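Local coordinates for sensor protein kinase HptS (Staphylococcus aureus, PDB 6LKI) that acts as the histidine kinase of a two-component signalling system, its sensor region probably perceiving an external cue that drives autophosphorylation, at residues Gln32-Thr37 with Val42-Arg47; Tyr62-Pro67 with Leu91-Ser96. All blocks are in the same frame, centred on the assembly; numbering follows the deposited sequence.

Contact 1. Residues Gln32-Thr37 with Val42-Arg47; sequences QELDLT and VTATKR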
loop_
_atom_site.group_PDB
_atom_site.type_symbol
_atom_site.label_atom_id
_atom_site.label_comp_id
_atom_site.label_asym_id
_atom_site.label_seq_id
_atom_site.Cartn_x
_atom_site.Cartn_y
_atom_site.Cartn_z
ATOM N N GLN B 32 0.251 -6.452 23.493
ATOM C CA GLN B 32 -1.183 -6.711 23.549
ATOM C C GLN B 32 -1.889 -5.878 24.611
ATOM O O GLN B 32 -3.122 -5.793 24.589
ATOM C CB GLN B 32 -1.436 -8.200 23.798
ATOM C CG GLN B 32 -0.871 -9.107 22.718
ATOM C CD GLN B 32 -1.181 -10.570 22.960
ATOM O OE1 GLN B 32 -2.343 -10.958 23.090
ATOM N NE2 GLN B 32 -0.141 -11.392 23.024
ATOM N N GLU B 33 -1.144 -5.267 25.530
ATOM C CA GLU B 33 -1.702 -4.386 26.546
ATOM C C GLU B 33 -1.645 -2.915 26.154
ATOM O O GLU B 33 -2.169 -2.072 26.888
ATOM C CB GLU B 33 -0.967 -4.586 27.876
ATOM C CG GLU B 33 -1.208 -5.935 28.531
ATOM C CD GLU B 33 -2.647 -6.117 28.968
ATOM O OE1 GLU B 33 -3.245 -7.163 28.636
ATOM O OE2 GLU B 33 -3.181 -5.212 29.644
ATOM N N LEU B 34 -1.029 -2.588 25.022
ATOM C CA LEU B 34 -0.785 -1.204 24.634
ATOM C C LEU B 34 -1.776 -0.787 23.554
ATOM O O LEU B 34 -1.829 -1.400 22.482
ATOM C CB LEU B 34 0.653 -1.025 24.148
ATOM C CG LEU B 34 1.728 -1.222 25.220
ATOM C CD1 LEU B 34 3.122 -1.164 24.616
ATOM C CD2 LEU B 34 1.575 -0.189 26.325
ATOM N N ASP B 35 -2.554 0.255 23.842
ATOM C CA ASP B 35 -3.519 0.822 22.907
ATOM C C ASP B 35 -2.857 2.007 22.211
ATOM O O ASP B 35 -2.660 3.062 22.821
ATOM C CB ASP B 35 -4.791 1.241 23.646
ATOM C CG ASP B 35 -5.865 1.799 22.720
ATOM O OD1 ASP B 35 -5.600 2.011 21.519
ATOM O OD2 ASP B 35 -6.992 2.029 23.208
ATOM N N LEU B 36 -2.528 1.837 20.931
ATOM C CA LEU B 36 -1.796 2.861 20.195
ATOM C C LEU B 36 -2.667 4.035 19.763
ATOM O O LEU B 36 -2.171 4.927 19.066
ATOM C CB LEU B 36 -1.104 2.239 18.979
ATOM C CG LEU B 36 -0.028 1.204 19.323
ATOM C CD1 LEU B 36 0.854 0.902 18.121
ATOM C CD2 LEU B 36 0.816 1.669 20.507
ATOM N N THR B 37 -3.942 4.060 20.145
ATOM C CA THR B 37 -4.728 5.284 20.076
ATOM C C THR B 37 -4.624 6.102 21.354
ATOM O O THR B 37 -5.135 7.227 21.402
ATOM C CB THR B 37 -6.201 4.968 19.789
ATOM O OG1 THR B 37 -6.751 4.211 20.874
ATOM C CG2 THR B 37 -6.335 4.174 18.497
ATOM N N VAL B 42 1.483 5.015 23.196
ATOM C CA VAL B 42 2.344 5.340 22.062
ATOM C C VAL B 42 3.733 5.726 22.553
ATOM O O VAL B 42 4.752 5.267 22.022
ATOM C CB VAL B 42 1.716 6.460 21.214
ATOM C CG1 VAL B 42 2.702 6.951 20.164
ATOM C CG2 VAL B 42 0.433 5.974 20.561
ATOM N N THR B 43 3.792 6.579 23.579
ATOM C CA THR B 43 5.075 6.954 24.164
ATOM C C THR B 43 5.809 5.733 24.705
ATOM O O THR B 43 7.024 5.596 24.518
ATOM C CB THR B 43 4.865 7.989 25.270
ATOM O OG1 THR B 43 4.278 9.172 24.715
ATOM C CG2 THR B 43 6.191 8.347 25.930
ATOM N N ALA B 44 5.086 4.831 25.373
ATOM C CA ALA B 44 5.720 3.628 25.900
ATOM C C ALA B 44 6.274 2.760 24.778
ATOM O O ALA B 44 7.345 2.158 24.919
ATOM C CB ALA B 44 4.724 2.836 26.750
ATOM N N THR B 45 5.562 2.691 23.650
ATOM C CA THR B 45 6.036 1.888 22.527
ATOM C C THR B 45 7.241 2.535 21.856
ATOM O O THR B 45 8.207 1.845 21.506
ATOM C CB THR B 45 4.906 1.679 21.518
ATOM O OG1 THR B 45 3.782 1.083 22.177
ATOM C CG2 THR B 45 5.362 0.768 20.389
ATOM N N LYS B 46 7.205 3.857 21.667
ATOM C CA LYS B 46 8.356 4.555 21.102
ATOM C C LYS B 46 9.588 4.393 21.985
ATOM O O LYS B 46 10.705 4.226 21.480
ATOM C CB LYS B 46 8.029 6.036 20.906
ATOM C CG LYS B 46 7.081 6.327 19.754
ATOM C CD LYS B 46 6.762 7.815 19.670
ATOM C CE LYS B 46 5.862 8.126 18.484
ATOM N NZ LYS B 46 5.488 9.569 18.434
ATOM N N ARG B 47 9.405 4.440 23.307
ATOM C CA ARG B 47 10.531 4.249 24.216
ATOM C C ARG B 47 11.176 2.884 24.018
ATOM O O ARG B 47 12.408 2.768 23.999
ATOM C CB ARG B 47 10.071 4.418 25.665
ATOM C CG ARG B 47 9.830 5.861 26.085
ATOM C CD ARG B 47 9.145 5.924 27.441
ATOM N NE ARG B 47 8.947 7.296 27.901
ATOM C CZ ARG B 47 8.248 7.624 28.984
ATOM N NH1 ARG B 47 7.680 6.678 29.719
ATOM N NH2 ARG B 47 8.115 8.898 29.330
#

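Contact 2. Residues Tyr62-Pro67 with Leu91-Ser96; sequences YELSGP and LKFKNS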
loop_
_atom_site.group_PDB
_atom_site.type_symbol
_atom_site.label_atom_id
_atom_site.label_comp_id
_atom_site.label_asym_id
_atom_site.label_seq_id
_atom_site.Cartn_x
_atom_site.Cartn_y
_atom_site.Cartn_z
ATOM N N TYR B 62 12.895 2.220 12.174
ATOM C CA TYR B 62 11.689 1.420 12.290
ATOM C C TYR B 62 10.506 2.149 11.666
ATOM O O TYR B 62 10.430 3.381 11.680
ATOM C CB TYR B 62 11.381 1.074 13.751
ATOM C CG TYR B 62 11.228 2.264 14.681
ATOM C CD1 TYR B 62 10.032 2.973 14.750
ATOM C CD2 TYR B 62 12.270 2.659 15.507
ATOM C CE1 TYR B 62 9.890 4.056 15.604
ATOM C CE2 TYR B 62 12.136 3.735 16.366
ATOM C CZ TYR B 62 10.946 4.430 16.410
ATOM O OH TYR B 62 10.813 5.503 17.262
ATOM N N GLU B 63 9.593 1.366 11.100
ATOM C CA GLU B 63 8.305 1.856 10.619
ATOM C C GLU B 63 7.232 0.976 11.244
ATOM O O GLU B 63 7.159 -0.222 10.951
ATOM C CB GLU B 63 8.225 1.827 9.091
ATOM C CG GLU B 63 9.078 2.884 8.400
ATOM C CD GLU B 63 8.775 3.006 6.916
ATOM O OE1 GLU B 63 8.025 2.159 6.388
ATOM O OE2 GLU B 63 9.286 3.951 6.278
ATOM N N LEU B 64 6.425 1.558 12.126
ATOM C CA LEU B 64 5.315 0.863 12.770
ATOM C C LEU B 64 4.031 1.372 12.130
ATOM O O LEU B 64 3.619 2.513 12.372
ATOM C CB LEU B 64 5.319 1.097 14.279
ATOM C CG LEU B 64 4.343 0.262 15.109
ATOM C CD1 LEU B 64 4.612 -1.227 14.931
ATOM C CD2 LEU B 64 4.420 0.656 16.577
ATOM N N SER B 65 3.404 0.533 11.310
ATOM C CA SER B 65 2.290 0.944 10.466
ATOM C C SER B 65 1.002 0.277 10.926
ATOM O O SER B 65 0.955 -0.945 11.097
ATOM C CB SER B 65 2.564 0.601 9.001
ATOM O OG SER B 65 3.774 1.194 8.560
ATOM N N GLY B 66 -0.036 1.086 11.115
ATOM C CA GLY B 66 -1.353 0.587 11.425
ATOM C C GLY B 66 -2.409 1.345 10.650
ATOM O O GLY B 66 -2.098 2.207 9.823
ATOM N N PRO B 67 -3.685 1.033 10.900
ATOM C CA PRO B 67 -4.768 1.732 10.191
ATOM C C PRO B 67 -4.717 3.239 10.385
ATOM O O PRO B 67 -4.994 3.744 11.479
ATOM C CB PRO B 67 -6.042 1.124 10.800
ATOM C CG PRO B 67 -5.597 0.444 12.066
ATOM C CD PRO B 67 -4.195 -0.001 11.814
ATOM N N LEU B 91 2.337 -7.594 14.407
ATOM C CA LEU B 91 2.211 -7.495 15.854
ATOM C C LEU B 91 0.779 -7.163 16.245
ATOM O O LEU B 91 0.146 -6.291 15.644
ATOM C CB LEU B 91 3.158 -6.429 16.414
ATOM C CG LEU B 91 4.635 -6.570 16.041
ATOM C CD1 LEU B 91 5.426 -5.370 16.542
ATOM C CD2 LEU B 91 5.206 -7.864 16.598
ATOM N N LYS B 92 0.278 -7.857 17.264
ATOM C CA LYS B 92 -1.056 -7.602 17.795
ATOM C C LYS B 92 -0.936 -6.657 18.986
ATOM O O LYS B 92 -0.367 -7.019 20.021
ATOM C CB LYS B 92 -1.743 -8.904 18.202
ATOM C CG LYS B 92 -3.077 -8.689 18.907
ATOM C CD LYS B 92 -3.639 -9.985 19.469
ATOM C CE LYS B 92 -4.972 -9.749 20.164
ATOM N NZ LYS B 92 -4.861 -8.743 21.261
ATOM N N PHE B 93 -1.463 -5.447 18.836
ATOM C CA PHE B 93 -1.584 -4.512 19.938
ATOM C C PHE B 93 -2.996 -4.594 20.514
ATOM O O PHE B 93 -3.838 -5.372 20.058
ATOM C CB PHE B 93 -1.237 -3.093 19.483
ATOM C CG PHE B 93 0.241 -2.820 19.432
ATOM C CD1 PHE B 93 1.008 -3.276 18.371
ATOM C CD2 PHE B 93 0.863 -2.110 20.446
ATOM C CE1 PHE B 93 2.368 -3.027 18.322
ATOM C CE2 PHE B 93 2.223 -1.859 20.404
ATOM C CZ PHE B 93 2.977 -2.317 19.341
ATOM N N LYS B 94 -3.257 -3.776 21.536
ATOM C CA LYS B 94 -4.544 -3.839 22.221
ATOM C C LYS B 94 -5.693 -3.408 21.318
ATOM O O LYS B 94 -6.805 -3.936 21.439
ATOM C CB LYS B 94 -4.504 -2.971 23.478
ATOM C CG LYS B 94 -5.701 -3.128 24.398
ATOM C CD LYS B 94 -5.588 -2.181 25.582
ATOM C CE LYS B 94 -6.755 -2.342 26.539
ATOM N NZ LYS B 94 -6.786 -3.692 27.161
ATOM N N ASN B 95 -5.449 -2.468 20.407
ATOM C CA ASN B 95 -6.509 -1.885 19.594
ATOM C C ASN B 95 -6.579 -2.444 18.181
ATOM O O ASN B 95 -7.671 -2.500 17.607
ATOM C CB ASN B 95 -6.334 -0.365 19.512
ATOM C CG ASN B 95 -4.999 0.031 18.916
ATOM O OD1 ASN B 95 -3.952 -0.478 19.316
ATOM N ND2 ASN B 95 -5.031 0.939 17.945
ATOM N N SER B 96 -5.454 -2.848 17.603
ATOM C CA SER B 96 -5.417 -3.286 16.212
ATOM C C SER B 96 -4.094 -4.001 15.968
ATOM O O SER B 96 -3.242 -4.102 16.856
ATOM C CB SER B 96 -5.596 -2.105 15.254
ATOM O OG SER B 96 -5.596 -2.532 13.904
#

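Contact 1. Residues Gln32-Thr37 with Val42-Arg47
Leu-34 and Leu-36 lean from the loop onto the first turns of helix 39-55, and their methyl groups converge on Thr-45. Leu-34 CD1 lies 3.4 Å from Thr-45 OG1, the two side chains running past one another in opposite directions, while Leu-34 CD2 grazes Ala-44 CB at 4.4 Å. Leu-36 meets Thr-45 at about a right angle, with Leu-36 CD2 3.5 Å from Thr-45 OG1. Leu-36 CG stands beside its own backbone N (chi1 -64°), which also lets Leu-36 CD2 come within 4.3 Å of Val-42 CG2. Val-42 CG2 in turn lies only 3.2 Å from Leu-36 O.

Among the polar groups, the Thr-45 hydroxyl, although pressed by two leucine methyls, bonds back to the carbonyl of Asp-41, one turn earlier. In the loop, Asp-35 OD1 forms an Asx turn with Thr-37 N at 3.0 Å and also takes the Thr-37 OG1 bond at 2.6 Å; both donors approach from the same face of the carboxylate.

The loop after helix 2-31 thus packs on helix 39-55, and Leu-36 and Thr-45, one from each side, both rest on Leu-64 of strand 59-66 and on Phe-93.

Contact 2. Residues Tyr62-Pro67 with Leu91-Ser96
Leu-64 and Phe-93 meet in the buried half of this contact, where a methyl of the leucine reaches the far end of the aromatic ring: Leu-64 CD2 lies 4.3 Å from Phe-93 CZ and approaches the ring obliquely. With chi1 -171° and chi2 59°, CD2 becomes the extended end of the leucine chain, anti to CA, and points at the phenylalanine. The backbones themselves stay well apart, with Leu-64 CA 9.4 Å from Leu-91 CA, because strand 97-106 runs between the two strands; Leu-64 and Phe-93 thus meet across the face of the intervening strand. Although modest in area, this half is well enclosed, since Phe-93 also stacks on Phe-31 and meets Tyr-98 edge-to-face.

The outer half is more accessible to solvent, yet its atoms come closer. The ring of Pro-67 rests against the Ser-96 hydroxyl, with Pro-67 CG 3.5 Å and CD 3.6 Å from Ser-96 OG, a van der Waals contact of aliphatic carbons with oxygen. Ser-96 ends the turn of the beta hairpin between strands 84-92 and 97-106, where Phe-93 N bonds to Ser-96 O at 3.0 Å. Pro-67 also packs on an apolar side chain of a neighbouring subunit.

Strand 59-66 is flanked by strands 69-72 and 97-106, the latter pairing in turn with 84-92, while Tyr-62 packs on Leu-49, Leu-50 and Ile-53 of helix 39-55.

In the fold
From the N terminus, the long helix 2-31 ends in the loop that contact 1 folds back onto helix 39-55, closing the short connection between two helices. Contact 2 opens only afterwards: its wider loop runs from strand 59-66 through strands 69-72 and 84-92 to the turn before strand 97-106. The two neither nest nor cross, but they lie side by side, with centres about 9 Å apart. Backbone pairing of Leu-34 O with Lys-94 N, at 2.9 Å, and a probable bond from Leu-36 N to Asn-95 OD1 join the interhelical loop to that turn. Together they tie this loop and helix 39-55 to one end of the four-stranded antiparallel sheet, consistent with the first of two PAS-like modules in a double-Cache-type sensor region.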